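Local coordinates for protein cytosol aminopeptidase (Staphylococcus aureus subsp. aureus, PDB 3KZW) that probably removes N-terminal amino acids from peptides as a manganese-dependent leucyl aminopeptidase of the cytosol aminopeptidase family, at residues Asn380-Thr394 / Ser473-Ala487. Sequence-based numbering, arbitrary orientation.
Sequences NQYQPSVIMDFATLT and SGQTPHIHFDIAGPA. With NA (sodium ion), chain S; NA (sodium ion), chain R.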
loop_
_atom_site.group_PDB
_atom_site.type_symbol
_atom_site.label_atom_id
_atom_site.label_comp_id
_atom_site.label_asym_id
_atom_site.label_seq_id
_atom_site.Cartn_x
_atom_site.Cartn_y
_atom_site.Cartn_z
ATOM N N ASN A 380 30.740 -5.817 -29.409
ATOM C CA ASN A 380 30.500 -5.994 -30.838
ATOM C C ASN A 380 31.618 -5.422 -31.718
ATOM O O ASN A 380 31.746 -5.790 -32.888
ATOM C CB ASN A 380 29.148 -5.387 -31.222
ATOM C CG ASN A 380 28.501 -6.090 -32.402
ATOM O OD1 ASN A 380 28.750 -7.270 -32.656
ATOM N ND2 ASN A 380 27.653 -5.370 -33.123
ATOM N N GLN A 381 32.423 -4.528 -31.144
ATOM C CA GLN A 381 33.593 -3.960 -31.818
ATOM C C GLN A 381 34.622 -5.047 -32.135
ATOM O O GLN A 381 35.362 -4.944 -33.115
ATOM C CB GLN A 381 34.253 -2.890 -30.946
ATOM C CG GLN A 381 33.305 -1.847 -30.374
ATOM C CD GLN A 381 33.196 -0.610 -31.234
ATOM O OE1 GLN A 381 32.924 -0.690 -32.437
ATOM N NE2 GLN A 381 33.404 0.553 -30.617
ATOM N N TYR A 382 34.661 -6.080 -31.294
ATOM C CA TYR A 382 35.554 -7.222 -31.473
ATOM C C TYR A 382 35.083 -8.155 -32.591
ATOM O O TYR A 382 35.756 -9.139 -32.912
ATOM C CB TYR A 382 35.692 -8.000 -30.159
ATOM C CG TYR A 382 36.525 -7.299 -29.108
ATOM C CD1 TYR A 382 35.944 -6.396 -28.217
ATOM C CD2 TYR A 382 37.893 -7.544 -28.997
ATOM C CE1 TYR A 382 36.705 -5.751 -27.244
ATOM C CE2 TYR A 382 38.663 -6.904 -28.030
ATOM C CZ TYR A 382 38.061 -6.010 -27.158
ATOM O OH TYR A 382 38.812 -5.372 -26.201
ATOM N N GLN A 383 33.930 -7.827 -33.178
ATOM C CA GLN A 383 33.294 -8.628 -34.234
ATOM C C GLN A 383 33.159 -10.110 -33.852
ATOM O O GLN A 383 33.784 -10.977 -34.469
ATOM C CB GLN A 383 34.021 -8.462 -35.576
ATOM C CG GLN A 383 33.935 -7.060 -36.157
ATOM C CD GLN A 383 34.816 -6.880 -37.375
ATOM O OE1 GLN A 383 34.595 -7.504 -38.416
ATOM N NE2 GLN A 383 35.823 -6.020 -37.252
ATOM N N PRO A 384 32.343 -10.401 -32.825
ATOM C CA PRO A 384 32.198 -11.773 -32.366
ATOM C C PRO A 384 31.228 -12.565 -33.234
ATOM O O PRO A 384 30.422 -11.974 -33.956
ATOM C CB PRO A 384 31.632 -11.615 -30.947
ATOM C CG PRO A 384 31.279 -10.154 -30.787
ATOM C CD PRO A 384 31.442 -9.487 -32.102
ATOM N N SER A 385 31.312 -13.891 -33.163
ATOM C CA SER A 385 30.389 -14.764 -33.883
ATOM C C SER A 385 29.035 -14.794 -33.184
ATOM O O SER A 385 27.997 -14.969 -33.830
ATOM C CB SER A 385 30.956 -16.180 -34.003
ATOM O OG SER A 385 31.182 -16.751 -32.728
ATOM N N VAL A 386 29.062 -14.622 -31.863
ATOM C CA VAL A 386 27.855 -14.579 -31.033
ATOM C C VAL A 386 28.110 -13.757 -29.770
ATOM O O VAL A 386 29.222 -13.748 -29.239
ATOM C CB VAL A 386 27.340 -16.010 -30.675
ATOM C CG1 VAL A 386 28.316 -16.751 -29.757
ATOM C CG2 VAL A 386 25.942 -15.959 -30.063
ATOM N N ILE A 387 27.080 -13.051 -29.313
ATOM C CA ILE A 387 27.136 -12.317 -28.054
ATOM C C ILE A 387 26.162 -12.956 -27.068
ATOM O O ILE A 387 24.989 -13.161 -27.383
ATOM C CB ILE A 387 26.807 -10.808 -28.238
ATOM C CG1 ILE A 387 27.817 -10.149 -29.183
ATOM C CG2 ILE A 387 26.787 -10.085 -26.886
ATOM C CD1 ILE A 387 27.443 -8.742 -29.621
ATOM N N MET A 388 26.663 -13.286 -25.883
ATOM C CA MET A 388 25.827 -13.807 -24.806
ATOM C C MET A 388 25.987 -12.943 -23.571
ATOM O O MET A 388 27.097 -12.777 -23.062
ATOM C CB MET A 388 26.192 -15.253 -24.480
ATOM C CG MET A 388 25.860 -16.235 -25.578
ATOM S SD MET A 388 26.366 -17.911 -25.173
ATOM C CE MET A 388 26.275 -18.673 -26.788
ATOM N N ASP A 389 24.881 -12.381 -23.096
ATOM C CA ASP A 389 24.914 -11.583 -21.878
ATOM C C ASP A 389 24.203 -12.288 -20.722
ATOM O O ASP A 389 23.223 -13.009 -20.930
ATOM C CB ASP A 389 24.381 -10.163 -22.115
ATOM C CG ASP A 389 22.865 -10.105 -22.213
ATOM O OD1 ASP A 389 22.192 -10.155 -21.157
ATOM O OD2 ASP A 389 22.345 -9.987 -23.341
ATOM N N PHE A 390 24.720 -12.079 -19.514
ATOM C CA PHE A 390 24.207 -12.721 -18.307
ATOM C C PHE A 390 23.934 -11.653 -17.263
ATOM O O PHE A 390 24.837 -10.901 -16.884
ATOM C CB PHE A 390 25.214 -13.745 -17.771
ATOM C CG PHE A 390 25.608 -14.793 -18.776
ATOM C CD1 PHE A 390 26.630 -14.548 -19.694
ATOM C CD2 PHE A 390 24.958 -16.022 -18.811
ATOM C CE1 PHE A 390 26.994 -15.510 -20.635
ATOM C CE2 PHE A 390 25.318 -16.993 -19.746
ATOM C CZ PHE A 390 26.337 -16.735 -20.660
ATOM N N ALA A 391 22.685 -11.580 -16.806
ATOM C CA ALA A 391 22.264 -10.514 -15.901
ATOM C C ALA A 391 21.078 -10.888 -15.023
ATOM O O ALA A 391 20.167 -11.601 -15.452
ATOM C CB ALA A 391 21.943 -9.253 -16.688
ATOM N N THR A 392 21.104 -10.393 -13.789
ATOM C CA THR A 392 19.952 -10.438 -12.904
ATOM C C THR A 392 19.149 -9.163 -13.144
ATOM O O THR A 392 19.270 -8.194 -12.396
ATOM C CB THR A 392 20.378 -10.525 -11.418
ATOM O OG1 THR A 392 21.322 -9.486 -11.124
ATOM C CG2 THR A 392 21.015 -11.873 -11.113
ATOM N N LEU A 393 18.335 -9.165 -14.200
ATOM C CA LEU A 393 17.660 -7.946 -14.658
ATOM C C LEU A 393 16.305 -7.667 -14.024
ATOM O O LEU A 393 16.157 -6.712 -13.268
ATOM C CB LEU A 393 17.498 -7.942 -16.186
ATOM C CG LEU A 393 18.606 -7.404 -17.091
ATOM C CD1 LEU A 393 17.993 -6.950 -18.407
ATOM C CD2 LEU A 393 19.381 -6.261 -16.450
ATOM N N THR A 394 15.321 -8.504 -14.344
ATOM C CA THR A 394 13.917 -8.145 -14.163
ATOM C C THR A 394 13.202 -8.979 -13.109
ATOM O O THR A 394 13.401 -10.191 -13.019
ATOM C CB THR A 394 13.144 -8.278 -15.497
ATOM O OG1 THR A 394 14.002 -7.936 -16.591
ATOM C CG2 THR A 394 11.958 -7.349 -15.519
ATOM N N SER A 473 23.447 -4.791 -30.234
ATOM C CA SER A 473 24.295 -5.759 -30.923
ATOM C C SER A 473 24.159 -5.662 -32.445
ATOM O O SER A 473 24.938 -6.273 -33.186
ATOM C CB SER A 473 23.969 -7.179 -30.459
ATOM O OG SER A 473 22.604 -7.482 -30.681
ATOM N N GLY A 474 23.174 -4.890 -32.903
ATOM C CA GLY A 474 22.882 -4.777 -34.326
ATOM C C GLY A 474 22.300 -6.075 -34.848
ATOM O O GLY A 474 21.316 -6.582 -34.304
ATOM N N GLN A 475 22.917 -6.622 -35.892
ATOM C CA GLN A 475 22.466 -7.878 -36.487
ATOM C C GLN A 475 23.283 -9.083 -36.015
ATOM O O GLN A 475 23.020 -10.216 -36.425
ATOM C CB GLN A 475 22.465 -7.785 -38.018
ATOM C CG GLN A 475 21.474 -6.770 -38.584
ATOM C CD GLN A 475 20.035 -7.044 -38.161
ATOM O OE1 GLN A 475 19.413 -8.006 -38.620
ATOM N NE2 GLN A 475 19.500 -6.194 -37.285
ATOM N N THR A 476 24.266 -8.830 -35.151
ATOM C CA THR A 476 25.096 -9.883 -34.564
ATOM C C THR A 476 24.239 -10.820 -33.713
ATOM O O THR A 476 23.451 -10.347 -32.894
ATOM C CB THR A 476 26.218 -9.283 -33.690
ATOM O OG1 THR A 476 26.939 -8.306 -34.448
ATOM C CG2 THR A 476 27.182 -10.362 -33.207
ATOM N N PRO A 477 24.372 -12.148 -33.921
ATOM C CA PRO A 477 23.679 -13.136 -33.096
ATOM C C PRO A 477 23.843 -12.849 -31.604
ATOM O O PRO A 477 24.965 -12.774 -31.105
ATOM C CB PRO A 477 24.369 -14.446 -33.480
ATOM C CG PRO A 477 24.733 -14.249 -34.903
ATOM C CD PRO A 477 25.096 -12.791 -35.036
ATOM N N HIS A 478 22.718 -12.680 -30.916
ATOM C CA HIS A 478 22.710 -12.244 -29.524
ATOM C C HIS A 478 21.723 -13.070 -28.702
ATOM O O HIS A 478 20.547 -13.184 -29.063
ATOM C CB HIS A 478 22.332 -10.757 -29.452
ATOM C CG HIS A 478 22.567 -10.120 -28.115
ATOM N ND1 HIS A 478 22.824 -8.774 -27.975
ATOM C CD2 HIS A 478 22.581 -10.635 -26.862
ATOM C CE1 HIS A 478 22.983 -8.487 -26.695
ATOM N NE2 HIS A 478 22.844 -9.600 -25.999
ATOM N N ILE A 479 22.208 -13.652 -27.607
ATOM C CA ILE A 479 21.330 -14.295 -26.632
ATOM C C ILE A 479 21.418 -13.592 -25.277
ATOM O O ILE A 479 22.505 -13.402 -24.731
ATOM C CB ILE A 479 21.612 -15.805 -26.465
ATOM C CG1 ILE A 479 21.553 -16.525 -27.814
ATOM C CG2 ILE A 479 20.602 -16.421 -25.496
ATOM C CD1 ILE A 479 22.072 -17.945 -27.783
ATOM N N HIS A 480 20.260 -13.203 -24.750
ATOM C CA HIS A 480 20.166 -12.531 -23.460
ATOM C C HIS A 480 19.616 -13.488 -22.401
ATOM O O HIS A 480 18.550 -14.086 -22.580
ATOM C CB HIS A 480 19.291 -11.276 -23.587
ATOM C CG HIS A 480 18.866 -10.693 -22.276
ATOM N ND1 HIS A 480 19.762 -10.170 -21.369
ATOM C CD2 HIS A 480 17.640 -10.549 -21.721
ATOM C CE1 HIS A 480 19.107 -9.735 -20.306
ATOM N NE2 HIS A 480 17.817 -9.952 -20.495
ATOM N N PHE A 481 20.354 -13.633 -21.304
ATOM C CA PHE A 481 19.955 -14.513 -20.207
ATOM C C PHE A 481 19.566 -13.722 -18.958
ATOM O O PHE A 481 20.427 -13.145 -18.282
ATOM C CB PHE A 481 21.076 -15.495 -19.861
ATOM C CG PHE A 481 21.371 -16.497 -20.940
ATOM C CD1 PHE A 481 20.514 -17.569 -21.166
ATOM C CD2 PHE A 481 22.520 -16.386 -21.712
ATOM C CE1 PHE A 481 20.789 -18.507 -22.157
ATOM C CE2 PHE A 481 22.809 -17.320 -22.698
ATOM C CZ PHE A 481 21.940 -18.384 -22.921
ATOM N N ASP A 482 18.269 -13.698 -18.657
ATOM C CA ASP A 482 17.774 -13.070 -17.435
ATOM C C ASP A 482 17.761 -14.107 -16.318
ATOM O O ASP A 482 16.884 -14.973 -16.265
ATOM C CB ASP A 482 16.379 -12.471 -17.648
ATOM C CG ASP A 482 16.033 -11.388 -16.625
ATOM O OD1 ASP A 482 16.627 -11.360 -15.520
ATOM O OD2 ASP A 482 15.153 -10.554 -16.928
ATOM N N ILE A 483 18.752 -14.014 -15.437
ATOM C CA ILE A 483 18.933 -14.979 -14.356
ATOM C C ILE A 483 18.608 -14.371 -12.987
ATOM O O ILE A 483 19.185 -14.757 -11.972
ATOM C CB ILE A 483 20.364 -15.597 -14.363
ATOM C CG1 ILE A 483 21.443 -14.509 -14.269
ATOM C CG2 ILE A 483 20.564 -16.454 -15.606
ATOM C CD1 ILE A 483 22.813 -15.018 -13.846
ATOM N N ALA A 484 17.666 -13.430 -12.966
ATOM C CA ALA A 484 17.252 -12.773 -11.727
ATOM C C ALA A 484 16.783 -13.774 -10.672
ATOM O O ALA A 484 17.025 -13.594 -9.475
ATOM C CB ALA A 484 16.168 -11.744 -12.010
ATOM N N GLY A 485 16.120 -14.833 -11.127
ATOM C CA GLY A 485 15.606 -15.867 -10.245
ATOM C C GLY A 485 16.635 -16.903 -9.826
ATOM O O GLY A 485 16.981 -16.981 -8.645
ATOM N N PRO A 486 17.123 -17.713 -10.784
ATOM C CA PRO A 486 17.939 -18.887 -10.456
ATOM C C PRO A 486 19.394 -18.607 -10.067
ATOM O O PRO A 486 20.097 -19.535 -9.666
ATOM C CB PRO A 486 17.882 -19.714 -11.746
ATOM C CG PRO A 486 17.717 -18.711 -12.816
ATOM C CD PRO A 486 16.880 -17.607 -12.235
ATOM N N ALA A 487 19.838 -17.355 -10.179
ATOM C CA ALA A 487 21.208 -16.979 -9.810
ATOM C C ALA A 487 21.455 -17.139 -8.316
ATOM O O ALA A 487 22.594 -17.306 -7.879
ATOM C CB ALA A 487 21.513 -15.556 -10.240
HETATM NA NA NA S . 16.494 -15.480 -6.367
HETATM NA NA NA R . 19.829 -7.043 -32.323
HETATM O O HOH W 1 21.269 -8.825 -32.549
HETATM O O HOH W 2 18.598 -5.148 -33.105
HETATM O O HOH W 3 16.256 -16.835 -4.428
#
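D389 holds its CG between the backbone N and the carbonyl carbon (chi1 76°), while H478 (chi1 -168°) and H480 (chi1 166°) each swing CG away from their own N, and the two imidazoles close on one carboxylate. H478 NE2 donates to OD2 of D389 over 2.7 Å, on the anti lone pair, with carboxylate and ring nearly perpendicular. H480 turns the ND1 edge of its ring to the other oxygen, OD1, modelled so close that the length is doubtful. I387 CG2 sits over the centre of the H478 face, 4.1 Å from the ring centroid, and ND1 on the far edge of that ring donates to S473 OG, which also meets T470, so the imidazole is fixed in rotation. All this lies on the sheet face covered by helix 461-470. The backbones beneath are neighbouring parallel strands, 386-391 and 478-482, of the mixed sheet in the catalytic domain; their bonds run from I387 N to P477 O (2.8 Å) through to I483 N on A391 O. On the opposite face the F390 and F481 rings lie near parallel but slid apart, CE2 of F390 being 3.5 Å from CD2 of F481, and M388 and I479 pack against helix 414-426. At the end of strand 478-482, the loop that follows strand 386-391 wraps round the carboxylate of D482: OD1 takes L393 N from above the plane (3.1 Å), and OD2 receives T394 OG1 on its syn lone pair.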